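PDB 4Z48: uncharacterized protein TP-0789 domain-containing protein from Desulfovibrio piger ATCC 29098, which is of unknown function but belongs to the LolA-like family, whose members include carriers of lipoproteins to the outer membrane, and may likewise bind a lipid or other apolar ligand. Local coordinates for residues 80-83 with 89-92; 179-182 with 188-191; 65-68 with 72-75; 204-209 with 228-233; 138-143 with 147-152. All blocks are in the same frame, centred on the assembly; numbering follows the deposited sequence.

Contact 1: 80-83 with 89-92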
# COMPACT_ATOMS: atom_id res chain seq x y z
N VAL A 80 5.95 -9.59 4.79
CA VAL A 80 6.26 -8.21 5.17
C VAL A 80 6.04 -8.04 6.66
O VAL A 80 4.98 -8.41 7.17
CB VAL A 80 5.44 -7.15 4.37
CG1 VAL A 80 5.91 -5.73 4.70
CG2 VAL A 80 5.43 -7.41 2.86
N TRP A 81 7.07 -7.53 7.36
CA TRP A 81 7.03 -7.17 8.78
C TRP A 81 7.20 -5.65 8.83
O TRP A 81 8.31 -5.13 8.67
CB TRP A 81 8.12 -7.89 9.58
CG TRP A 81 7.97 -9.37 9.71
CD1 TRP A 81 6.95 -10.15 9.24
CD2 TRP A 81 8.90 -10.26 10.34
NE1 TRP A 81 7.19 -11.47 9.55
CE2 TRP A 81 8.38 -11.57 10.23
CE3 TRP A 81 10.12 -10.07 11.03
CZ2 TRP A 81 9.03 -12.68 10.75
CZ3 TRP A 81 10.78 -11.18 11.54
CH2 TRP A 81 10.23 -12.47 11.40
N SER A 82 6.07 -4.96 8.90
CA SER A 82 5.97 -3.50 8.86
C SER A 82 5.82 -2.98 10.28
O SER A 82 4.93 -3.41 11.01
CB SER A 82 4.83 -3.08 7.94
OG SER A 82 4.83 -1.70 7.64
N TYR A 83 6.76 -2.12 10.72
CA TYR A 83 6.82 -1.62 12.09
C TYR A 83 6.38 -0.17 12.26
O TYR A 83 6.72 0.70 11.45
CB TYR A 83 8.25 -1.74 12.64
CG TYR A 83 8.87 -3.11 12.47
CD1 TYR A 83 8.45 -4.19 13.25
CD2 TYR A 83 9.84 -3.34 11.50
CE1 TYR A 83 8.98 -5.46 13.06
CE2 TYR A 83 10.37 -4.61 11.29
CZ TYR A 83 9.95 -5.67 12.09
OH TYR A 83 10.51 -6.90 11.93
N ASP A 89 13.72 -0.47 10.26
CA ASP A 89 13.21 -0.51 8.89
C ASP A 89 12.28 -1.71 8.73
O ASP A 89 12.46 -2.72 9.41
CB ASP A 89 14.37 -0.60 7.87
CG ASP A 89 15.30 0.59 7.90
OD1 ASP A 89 14.81 1.73 7.74
OD2 ASP A 89 16.51 0.37 8.10
N ASP A 90 11.28 -1.59 7.85
CA ASP A 90 10.37 -2.70 7.58
C ASP A 90 11.13 -3.82 6.94
O ASP A 90 12.00 -3.57 6.09
CB ASP A 90 9.22 -2.27 6.66
CG ASP A 90 8.15 -1.38 7.26
OD1 ASP A 90 8.25 -1.04 8.48
OD2 ASP A 90 7.19 -1.04 6.53
N ASP A 91 10.86 -5.04 7.38
CA ASP A 91 11.45 -6.27 6.87
C ASP A 91 10.58 -6.84 5.75
O ASP A 91 9.34 -6.90 5.83
CB ASP A 91 11.63 -7.30 8.00
CG ASP A 91 12.73 -6.98 8.99
OD1 ASP A 91 13.83 -6.62 8.55
OD2 ASP A 91 12.49 -7.12 10.21
N MSE A 92 11.22 -7.29 4.71
CA MSE A 92 10.51 -7.86 3.59
C MSE A 92 11.35 -8.96 2.95
O MSE A 92 12.58 -8.83 2.80
CB MSE A 92 10.16 -6.79 2.56
CG MSE A 92 9.41 -7.30 1.35
SE MSE A 92 8.94 -5.86 0.13
CE MSE A 92 7.83 -4.89 1.23

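Contact 2: 179-182 with 188-191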
# COMPACT_ATOMS: atom_id res chain seq x y z
N ARG A 179 -7.64 9.78 -4.64
CA ARG A 179 -6.60 9.94 -5.63
C ARG A 179 -5.32 10.37 -4.93
O ARG A 179 -5.37 10.96 -3.83
CB ARG A 179 -7.09 11.01 -6.67
CG ARG A 179 -6.05 11.63 -7.61
CD ARG A 179 -6.66 12.54 -8.66
NE ARG A 179 -7.15 13.82 -8.10
CZ ARG A 179 -7.39 14.92 -8.82
NH1 ARG A 179 -7.19 14.93 -10.13
NH2 ARG A 179 -7.83 16.02 -8.22
N ALA A 180 -4.17 10.06 -5.53
CA ALA A 180 -2.89 10.56 -5.03
C ALA A 180 -1.87 10.67 -6.16
O ALA A 180 -1.87 9.88 -7.11
CB ALA A 180 -2.34 9.71 -3.89
N ASP A 181 -1.07 11.74 -6.09
CA ASP A 181 0.01 12.00 -7.02
C ASP A 181 1.30 11.84 -6.29
O ASP A 181 1.44 12.41 -5.21
CB ASP A 181 -0.10 13.39 -7.64
CG ASP A 181 -1.22 13.55 -8.66
OD1 ASP A 181 -1.76 12.53 -9.11
OD2 ASP A 181 -1.55 14.71 -9.00
N TYR A 182 2.24 11.04 -6.85
CA TYR A 182 3.56 10.77 -6.26
C TYR A 182 4.64 11.42 -7.09
O TYR A 182 4.61 11.33 -8.32
CB TYR A 182 3.84 9.25 -6.15
CG TYR A 182 3.08 8.45 -5.11
CD1 TYR A 182 1.99 8.99 -4.43
CD2 TYR A 182 3.37 7.10 -4.89
CE1 TYR A 182 1.26 8.23 -3.51
CE2 TYR A 182 2.67 6.34 -3.96
CZ TYR A 182 1.60 6.91 -3.28
OH TYR A 182 0.91 6.13 -2.38
N ARG A 188 9.58 15.27 -10.26
CA ARG A 188 8.76 14.87 -11.41
C ARG A 188 7.64 13.95 -10.96
O ARG A 188 7.86 13.08 -10.11
CB ARG A 188 9.59 14.15 -12.51
CG ARG A 188 10.72 14.99 -13.09
CD ARG A 188 11.60 14.15 -13.99
NE ARG A 188 12.18 13.02 -13.25
CZ ARG A 188 13.34 12.46 -13.55
NH1 ARG A 188 14.07 12.91 -14.56
NH2 ARG A 188 13.79 11.44 -12.82
N LEU A 189 6.47 14.09 -11.59
CA LEU A 189 5.32 13.21 -11.35
C LEU A 189 5.67 11.78 -11.78
O LEU A 189 5.85 11.53 -12.98
CB LEU A 189 4.08 13.71 -12.09
CG LEU A 189 2.79 12.92 -11.86
CD1 LEU A 189 2.30 13.06 -10.43
CD2 LEU A 189 1.72 13.39 -12.81
N VAL A 190 5.83 10.86 -10.81
CA VAL A 190 6.27 9.48 -11.11
C VAL A 190 5.08 8.49 -11.10
O VAL A 190 5.09 7.49 -11.85
CB VAL A 190 7.46 9.01 -10.18
CG1 VAL A 190 7.05 8.91 -8.72
CG2 VAL A 190 8.04 7.68 -10.66
N LYS A 191 4.06 8.75 -10.26
CA LYS A 191 2.91 7.85 -10.20
C LYS A 191 1.64 8.59 -9.94
O LYS A 191 1.61 9.55 -9.14
CB LYS A 191 3.07 6.74 -9.13
CG LYS A 191 4.29 5.93 -9.15
CD LYS A 191 4.09 4.67 -8.37
CE LYS A 191 5.39 3.97 -8.40
NZ LYS A 191 5.35 2.71 -7.65

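Contact 3: 65-68 with 72-75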
# COMPACT_ATOMS: atom_id res chain seq x y z
N ILE A 65 1.65 -12.30 1.23
CA ILE A 65 1.04 -12.22 -0.10
C ILE A 65 1.39 -13.50 -0.83
O ILE A 65 2.57 -13.78 -0.99
CB ILE A 65 1.44 -10.94 -0.89
CG1 ILE A 65 1.05 -9.66 -0.09
CG2 ILE A 65 0.80 -10.95 -2.29
CD1 ILE A 65 1.68 -8.44 -0.62
N VAL A 66 0.38 -14.30 -1.22
CA VAL A 66 0.60 -15.58 -1.89
C VAL A 66 -0.00 -15.53 -3.31
O VAL A 66 -1.23 -15.41 -3.44
CB VAL A 66 0.01 -16.78 -1.10
CG1 VAL A 66 0.38 -18.10 -1.77
CG2 VAL A 66 0.48 -16.79 0.35
N PHE A 67 0.84 -15.65 -4.35
CA PHE A 67 0.39 -15.67 -5.75
C PHE A 67 -0.03 -17.08 -6.15
O PHE A 67 0.68 -18.07 -5.86
CB PHE A 67 1.51 -15.16 -6.71
CG PHE A 67 1.69 -13.67 -6.56
CD1 PHE A 67 2.51 -13.15 -5.56
CD2 PHE A 67 0.98 -12.79 -7.36
CE1 PHE A 67 2.60 -11.77 -5.36
CE2 PHE A 67 1.11 -11.41 -7.19
CZ PHE A 67 1.90 -10.91 -6.17
N ASP A 68 -1.10 -17.19 -6.90
CA ASP A 68 -1.51 -18.53 -7.30
C ASP A 68 -1.55 -18.70 -8.82
O ASP A 68 -1.48 -19.82 -9.28
CB ASP A 68 -2.88 -18.88 -6.69
CG ASP A 68 -3.92 -17.79 -6.87
OD1 ASP A 68 -4.14 -17.37 -8.02
OD2 ASP A 68 -4.54 -17.38 -5.86
N ASP A 72 3.38 -19.35 -14.14
CA ASP A 72 4.76 -18.88 -13.99
C ASP A 72 5.03 -18.16 -12.66
O ASP A 72 6.17 -18.16 -12.24
CB ASP A 72 5.22 -17.99 -15.15
CG ASP A 72 5.82 -18.79 -16.31
OD1 ASP A 72 7.01 -19.18 -16.22
OD2 ASP A 72 5.09 -19.04 -17.30
N VAL A 73 4.00 -17.59 -12.01
CA VAL A 73 4.17 -16.88 -10.73
C VAL A 73 3.59 -17.71 -9.56
O VAL A 73 3.81 -17.37 -8.39
CB VAL A 73 3.59 -15.44 -10.76
CG1 VAL A 73 4.13 -14.64 -11.94
CG2 VAL A 73 2.07 -15.42 -10.70
N ASN A 74 2.84 -18.76 -9.86
CA ASN A 74 2.26 -19.62 -8.81
C ASN A 74 3.31 -20.01 -7.78
O ASN A 74 4.38 -20.51 -8.14
CB ASN A 74 1.65 -20.90 -9.41
CG ASN A 74 1.18 -21.88 -8.36
OD1 ASN A 74 1.86 -22.84 -8.01
ND2 ASN A 74 0.02 -21.64 -7.82
N GLY A 75 2.99 -19.79 -6.51
CA GLY A 75 3.95 -20.13 -5.44
C GLY A 75 4.80 -18.96 -4.94
O GLY A 75 5.47 -19.09 -3.91

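Contact 4: 204-209 with 228-233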
# COMPACT_ATOMS: atom_id res chain seq x y z
N ILE A 204 -15.96 -1.40 8.14
CA ILE A 204 -14.74 -0.63 7.84
C ILE A 204 -14.69 -0.25 6.36
O ILE A 204 -14.55 -1.12 5.48
CB ILE A 204 -13.45 -1.45 8.23
CG1 ILE A 204 -13.47 -1.95 9.71
CG2 ILE A 204 -12.15 -0.64 7.91
CD1 ILE A 204 -12.27 -2.94 10.12
N TRP A 205 -14.72 1.06 6.09
CA TRP A 205 -14.59 1.59 4.74
C TRP A 205 -13.20 1.20 4.21
O TRP A 205 -12.19 1.47 4.88
CB TRP A 205 -14.82 3.11 4.75
CG TRP A 205 -16.27 3.47 4.69
CD1 TRP A 205 -17.03 3.99 5.70
CD2 TRP A 205 -17.16 3.29 3.57
NE1 TRP A 205 -18.33 4.14 5.28
CE2 TRP A 205 -18.43 3.74 3.97
CE3 TRP A 205 -16.98 2.82 2.26
CZ2 TRP A 205 -19.53 3.74 3.10
CZ3 TRP A 205 -18.07 2.79 1.40
CH2 TRP A 205 -19.34 3.23 1.83
N THR A 206 -13.18 0.41 3.11
CA THR A 206 -11.97 -0.18 2.53
C THR A 206 -11.87 0.11 1.04
O THR A 206 -12.88 0.01 0.34
CB THR A 206 -12.02 -1.72 2.78
OG1 THR A 206 -12.29 -1.99 4.15
CG2 THR A 206 -10.72 -2.45 2.35
N VAL A 207 -10.66 0.41 0.55
CA VAL A 207 -10.40 0.56 -0.89
C VAL A 207 -10.41 -0.84 -1.45
O VAL A 207 -9.72 -1.70 -0.89
CB VAL A 207 -9.07 1.34 -1.20
CG1 VAL A 207 -8.67 1.18 -2.67
CG2 VAL A 207 -9.20 2.83 -0.83
N THR A 208 -11.18 -1.10 -2.53
CA THR A 208 -11.25 -2.45 -3.09
C THR A 208 -10.97 -2.45 -4.57
O THR A 208 -11.09 -3.48 -5.22
CB THR A 208 -12.62 -3.13 -2.80
OG1 THR A 208 -13.67 -2.43 -3.45
CG2 THR A 208 -12.91 -3.30 -1.32
N GLN A 209 -10.57 -1.30 -5.12
CA GLN A 209 -10.17 -1.24 -6.51
C GLN A 209 -9.21 -0.06 -6.66
O GLN A 209 -9.41 0.99 -6.05
CB GLN A 209 -11.36 -1.16 -7.46
CG GLN A 209 -10.96 -1.26 -8.93
CD GLN A 209 -12.11 -0.91 -9.83
OE1 GLN A 209 -12.45 0.27 -10.01
NE2 GLN A 209 -12.71 -1.91 -10.46
N LEU A 228 -13.06 -9.87 0.62
CA LEU A 228 -12.31 -9.31 1.74
C LEU A 228 -13.10 -9.49 3.03
O LEU A 228 -14.32 -9.31 3.08
CB LEU A 228 -11.90 -7.83 1.53
CG LEU A 228 -10.79 -7.28 2.47
CD1 LEU A 228 -10.04 -6.16 1.81
CD2 LEU A 228 -11.34 -6.77 3.79
N ARG A 229 -12.39 -9.92 4.07
CA ARG A 229 -12.96 -10.16 5.40
C ARG A 229 -12.04 -9.63 6.48
O ARG A 229 -10.83 -9.66 6.31
CB ARG A 229 -13.19 -11.66 5.61
CG ARG A 229 -14.35 -12.26 4.84
CD ARG A 229 -15.08 -13.30 5.67
NE ARG A 229 -14.26 -14.48 5.94
CZ ARG A 229 -14.45 -15.30 6.97
NH1 ARG A 229 -15.43 -15.07 7.84
NH2 ARG A 229 -13.66 -16.35 7.15
N TYR A 230 -12.59 -9.14 7.60
CA TYR A 230 -11.78 -8.70 8.75
C TYR A 230 -11.96 -9.62 9.95
O TYR A 230 -13.02 -10.23 10.09
CB TYR A 230 -12.13 -7.28 9.17
CG TYR A 230 -11.69 -6.23 8.18
CD1 TYR A 230 -10.35 -5.92 8.02
CD2 TYR A 230 -12.62 -5.51 7.42
CE1 TYR A 230 -9.93 -4.94 7.14
CE2 TYR A 230 -12.21 -4.54 6.52
CZ TYR A 230 -10.86 -4.27 6.37
OH TYR A 230 -10.40 -3.33 5.49
N ASP A 231 -10.96 -9.66 10.85
CA ASP A 231 -10.99 -10.41 12.11
C ASP A 231 -11.51 -11.85 11.94
O ASP A 231 -12.46 -12.27 12.61
CB ASP A 231 -11.80 -9.64 13.16
CG ASP A 231 -11.17 -8.30 13.50
OD1 ASP A 231 -10.05 -8.07 13.09
OD2 ASP A 231 -11.83 -7.49 14.18
N VAL A 232 -10.83 -12.60 11.06
CA VAL A 232 -11.15 -14.00 10.73
C VAL A 232 -10.47 -14.98 11.69
O VAL A 232 -10.77 -16.18 11.66
CB VAL A 232 -10.83 -14.33 9.24
CG1 VAL A 232 -11.70 -13.50 8.31
CG2 VAL A 232 -9.37 -14.10 8.91
N GLY A 233 -9.56 -14.47 12.52
CA GLY A 233 -8.81 -15.27 13.49
C GLY A 233 -7.62 -15.99 12.88
O GLY A 233 -7.44 -17.19 13.09

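Contact 5: 138-143 with 147-152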
# COMPACT_ATOMS: atom_id res chain seq x y z
N GLN A 138 -3.81 21.49 2.39
CA GLN A 138 -3.86 22.52 1.34
C GLN A 138 -5.24 23.08 1.11
O GLN A 138 -5.37 24.17 0.56
CB GLN A 138 -3.30 21.98 0.01
CG GLN A 138 -1.81 21.66 0.08
CD GLN A 138 -0.92 22.89 0.07
OE1 GLN A 138 -1.27 23.97 0.58
NE2 GLN A 138 0.24 22.74 -0.53
N GLY A 139 -6.24 22.36 1.57
CA GLY A 139 -7.61 22.81 1.46
C GLY A 139 -8.54 21.70 1.09
O GLY A 139 -8.34 20.55 1.51
N GLU A 140 -9.59 22.05 0.34
CA GLU A 140 -10.65 21.13 -0.08
C GLU A 140 -10.98 21.37 -1.55
O GLU A 140 -10.78 22.47 -2.06
CB GLU A 140 -11.90 21.32 0.81
CG GLU A 140 -11.71 20.81 2.24
CD GLU A 140 -12.85 21.05 3.21
OE1 GLU A 140 -14.03 21.04 2.76
OE2 GLU A 140 -12.58 21.21 4.42
N GLU A 141 -11.48 20.34 -2.21
CA GLU A 141 -11.84 20.36 -3.63
C GLU A 141 -12.87 19.29 -3.91
O GLU A 141 -12.77 18.18 -3.36
CB GLU A 141 -10.57 20.09 -4.47
CG GLU A 141 -10.69 20.32 -5.97
CD GLU A 141 -9.44 20.10 -6.79
OE1 GLU A 141 -8.43 19.59 -6.24
OE2 GLU A 141 -9.47 20.42 -8.00
N ASN A 142 -13.82 19.58 -4.79
CA ASN A 142 -14.81 18.59 -5.21
C ASN A 142 -14.23 17.87 -6.43
O ASN A 142 -13.99 18.51 -7.46
CB ASN A 142 -16.16 19.24 -5.49
CG ASN A 142 -17.26 18.24 -5.74
OD1 ASN A 142 -17.42 17.71 -6.84
ND2 ASN A 142 -18.05 17.97 -4.70
N VAL A 143 -13.94 16.56 -6.29
CA VAL A 143 -13.31 15.74 -7.33
C VAL A 143 -14.35 14.73 -7.86
O VAL A 143 -14.70 13.76 -7.18
CB VAL A 143 -12.01 15.05 -6.82
CG1 VAL A 143 -11.33 14.24 -7.93
CG2 VAL A 143 -11.03 16.08 -6.24
N ASP A 147 -16.54 15.45 -2.28
CA ASP A 147 -15.80 16.43 -1.48
C ASP A 147 -14.59 15.80 -0.83
O ASP A 147 -14.72 14.79 -0.13
CB ASP A 147 -16.69 17.06 -0.39
CG ASP A 147 -17.80 17.91 -0.96
OD1 ASP A 147 -17.52 18.70 -1.90
OD2 ASP A 147 -18.96 17.77 -0.50
N CYS A 148 -13.41 16.42 -1.03
CA CYS A 148 -12.14 15.91 -0.52
C CYS A 148 -11.34 16.95 0.22
O CYS A 148 -11.40 18.11 -0.13
CB CYS A 148 -11.28 15.37 -1.67
SG CYS A 148 -11.94 13.92 -2.51
N TYR A 149 -10.48 16.50 1.13
CA TYR A 149 -9.38 17.28 1.71
C TYR A 149 -8.19 17.08 0.75
O TYR A 149 -8.04 15.97 0.22
CB TYR A 149 -8.97 16.74 3.08
CG TYR A 149 -10.00 16.77 4.17
CD1 TYR A 149 -10.31 17.95 4.83
CD2 TYR A 149 -10.58 15.59 4.64
CE1 TYR A 149 -11.21 17.98 5.89
CE2 TYR A 149 -11.50 15.60 5.69
CZ TYR A 149 -11.80 16.80 6.32
OH TYR A 149 -12.69 16.85 7.37
N ILE A 150 -7.36 18.11 0.54
CA ILE A 150 -6.12 18.02 -0.21
C ILE A 150 -5.02 17.97 0.87
O ILE A 150 -4.83 18.94 1.61
CB ILE A 150 -5.90 19.16 -1.26
CG1 ILE A 150 -7.13 19.34 -2.21
CG2 ILE A 150 -4.58 18.89 -2.06
CD1 ILE A 150 -7.25 20.75 -2.79
N LEU A 151 -4.35 16.81 0.99
CA LEU A 151 -3.33 16.59 2.01
C LEU A 151 -2.02 16.24 1.39
O LEU A 151 -1.91 15.18 0.75
CB LEU A 151 -3.76 15.43 2.97
CG LEU A 151 -2.81 15.17 4.17
CD1 LEU A 151 -2.71 16.41 5.07
CD2 LEU A 151 -3.30 13.99 5.00
N GLU A 152 -1.02 17.11 1.56
CA GLU A 152 0.32 16.83 1.07
C GLU A 152 1.11 16.21 2.19
O GLU A 152 1.00 16.66 3.34
CB GLU A 152 1.03 18.11 0.59
CG GLU A 152 0.44 18.74 -0.66
CD GLU A 152 1.31 19.77 -1.36
OE1 GLU A 152 2.51 19.89 -1.01
OE2 GLU A 152 0.80 20.44 -2.29

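Contact 1: 80-83 with 89-92
Tyr-83 folds back along its own strand and sets its hydroxyl on the carboxylate of Asp-91, with OH 2.6 Å from OD2. The hydroxyl arrives on the anti side of that oxygen and lies 19° out of the carboxylate plane, while the ring itself stands perpendicular to the carboxylate. Asp-89 O also meets the ring at its edge, 3.4 Å from Tyr-83 CE2.

Asp-90 grips the same turn with both carboxylate oxygens. Its OD2 accepts from Ser-82 OG at 2.7 Å and its OD1 from the backbone N of Tyr-83 at 2.9 Å, both donors standing well above the carboxylate plane. Ser-82 OG lies anti to its own backbone N (chi1 -169°), a torsion that carries the hydroxyl to OD2.

Strands 77-82 and 91-96 form an antiparallel beta hairpin, and these side-chain bonds extend the pairing beyond its last regular rung. That rung is the hydrogen-bonded pair Trp-81 and Asp-91, in which Trp-81 N lies 2.8 Å from Asp-91 O and Asp-91 N returns a bond to Trp-81 O. On the face of Val-80 and Met-92, the selenomethionine methyl CE packs 3.8 Å from Val-80 CG2.

In the second shell, Arg-104 forms a salt bridge with Asp-91 OD1, so the two carboxylate oxygens serve different partners. Trp-81 is positioned by stacking on Tyr-62 and by a hydrogen bond from NE1 to Phe-239 O.

Contact 2: 179-182 with 188-191
Two backbone amides converge on Tyr-182 O. Val-190 N approaches to 2.8 Å from Tyr-182 O, tilted 19° from the carbonyl plane, and Lys-191 N makes a longer bond of 3.3 Å to the same Tyr-182 O from further out of that plane. In return Tyr-182 N donates to Lys-191 O over 2.8 Å in a nearly straight bond that lies in the carbonyl plane.

Two consecutive residues thus face a single tyrosine, which defines a classic beta bulge in the antiparallel hairpin of strands 177-184 and 189-201. The irregularity rests on the backbone of Val-190, whose psi of -32° departs from the extended conformation, and it falls where strand 189-201 begins.

The side chains close round the bulge. CG1 of Val-190 lies between its own backbone N and carbonyl carbon (chi1 65°), which brings this methyl over the gripped carbonyl, 3.5 Å from Tyr-182 O. Leu-189 CD1 also comes near that oxygen and packs 3.7 Å from Asp-181 CB, the two side chains crossing at an angle.

Tyr-182 and Lys-191 lie on the same face of the hairpin, their CB atoms 4.0 Å apart, but their tips separate. The tyrosine ring meets Tyr-163 edge-to-face. The lysine chain, extended beyond CG, carries NZ away to a salt bridge with Asp-123 and to hydrogen bonds with Asp-118 O and Ser-120 OG, so NZ of this buried lysine has several oxygen partners.

Contact 3: 65-68 with 72-75
Phe-67, Asp-68 and Asn-74 carry most of this contact, in which the connection between strands 60-69 and 77-82 folds back against the end of the first strand. The two strands are antiparallel neighbours in the LolA-like fold, and segment 72-75 is the irregular part of the connection of this hairpin.

Phe-67 presents its CB rather than its ring to the loop. CB lies 3.6 Å from Val-73 O and 4.0 Å from Val-73 CG2, while the ring leads away from the loop backbone to meet Phe-47 of strand 41-54 and to touch Met-115. Val-73 also touches Met-115, so the two apolar side chains share a neighbour on this side. The backbone of Phe-67 takes part as well, with its O accepting from Gly-75 N at 3.0 Å. Gly-75 has a positive phi of 97°, a conformation that favours glycine.

Asp-68 meets the loop chiefly through its carbonyl, while its side chain turns away toward strand 41-54, where OD2 makes a weak, long ion pair with Lys-48. Asn-74 has CG anti to the backbone N (chi1 174°), which swings its amide across to that carbonyl. Asn-74 ND2 donates to Asp-68 O at 2.8 Å, with the acceptor close to the plane of the amide.

Contact 4: 204-209 with 228-233
Apolar packing centres on the Tyr-230 ring, held between one side chain from each segment. Ile-204 CD1 sits over the middle of one face in a CH-pi contact, 3.8 Å from the ring centroid and only 12° off its normal. The branch point adds to this, with Ile-204 CB 3.7 Å from Tyr-230 CE2. In one of its two conformers Leu-228 lays CD2 against the opposite face, offset toward the rim. In that conformer its other methyl, CD1, meets Thr-206 CG2 tip to tip at 3.8 Å.

The polar contact lies at the edge of the same ring. Thr-206 OG1 is in the ring plane and 2.7 Å from Tyr-230 OH, a hydrogen-bonding distance between two hydroxyls. Within its own strand, Thr-206 OG1 donates to Ile-204 O at 2.8 Å, reaching that oxygen from above the carbonyl plane. OG1 is placed for both partners by its position beside the backbone N (chi1 -51°).

Backbone pairing plays no part at this point: strands 204-214 and 219-230 form an antiparallel hairpin, but their short segments here run 10.2 Å apart at closest approach. Side chains bridge the splayed end. Ile-204 also touches Thr-24, and Tyr-230 touches Ser-25 in a loop and Ser-28 of strand 27-38.

The chemistry implies a ring steadied by an isoleucine methyl over one face, and in one leucine conformer by a second methyl over the other, with its hydroxyl beside a threonine that is itself bonded to the backbone.

Contact 5: 138-143 with 147-152
Gln-138 crosses to the neighbouring strand through CB, CG and the amide nitrogen. Its CB packs 3.9 Å from Ile-150 CG2, and CG lies against Glu-152 CG at 3.8 Å. A bend at chi2 (-74°) then turns the amide over the glutamate, and Gln-138 NE2 donates to Glu-152 OE2 at 2.9 Å. The acceptor lies near the amide plane, but the amide nitrogen stands almost directly above the carboxylate, 83° out of its plane. Arg-165 adds a weak, long ion pair to the same OE2.

These residues belong to the antiparallel hairpin of strands 133-143 and 146-155, whose first strand is an outermost one within this chain. Glu-141 and Cys-148 form a hydrogen-bonded pair, with Cys-148 N 3.0 Å from Glu-141 O. On their face, Ile-150 CD1 packs 3.8 Å from Glu-141 CB, and Glu-141 OE1 goes on to bond Trp-169 NE1.

The other face carries Glu-140 beside Tyr-149, the two pointing the same way with carboxylate and ring planes 79° apart. Their polar ends part company, Glu-140 OE1 to a salt bridge with Lys-172 and Tyr-149 OH to Arg-18 of helix 8-20. Nearer the turn, Asn-142 ND2 donates to Asp-147 OD1 at 2.9 Å, again from above the carboxylate plane. Gly-139 N is buried here without a polar partner.

How the contacts relate
From the N terminus, contact 3 comes first, closing the link between strands 60-69 and 77-82. Contact 1 follows on the second of these and closes the next hairpin with strand 91-96. After strand 101-104 and a long loop, contact 5 joins strands 133-143 and 146-155 at the far side of the chain's centre, about 31 Å from contact 1 between centres. Contact 2 then closes the hairpin of strands 177-184 and 189-201, and contact 4 spans the last one, 204-214 with 219-230. All five are in series; none nests or crosses. Contacts 2 and 5 touch, Arg-179 NH2 packing on Val-143 CG2. Together they tie successive neighbours of the antiparallel LolA-like fold.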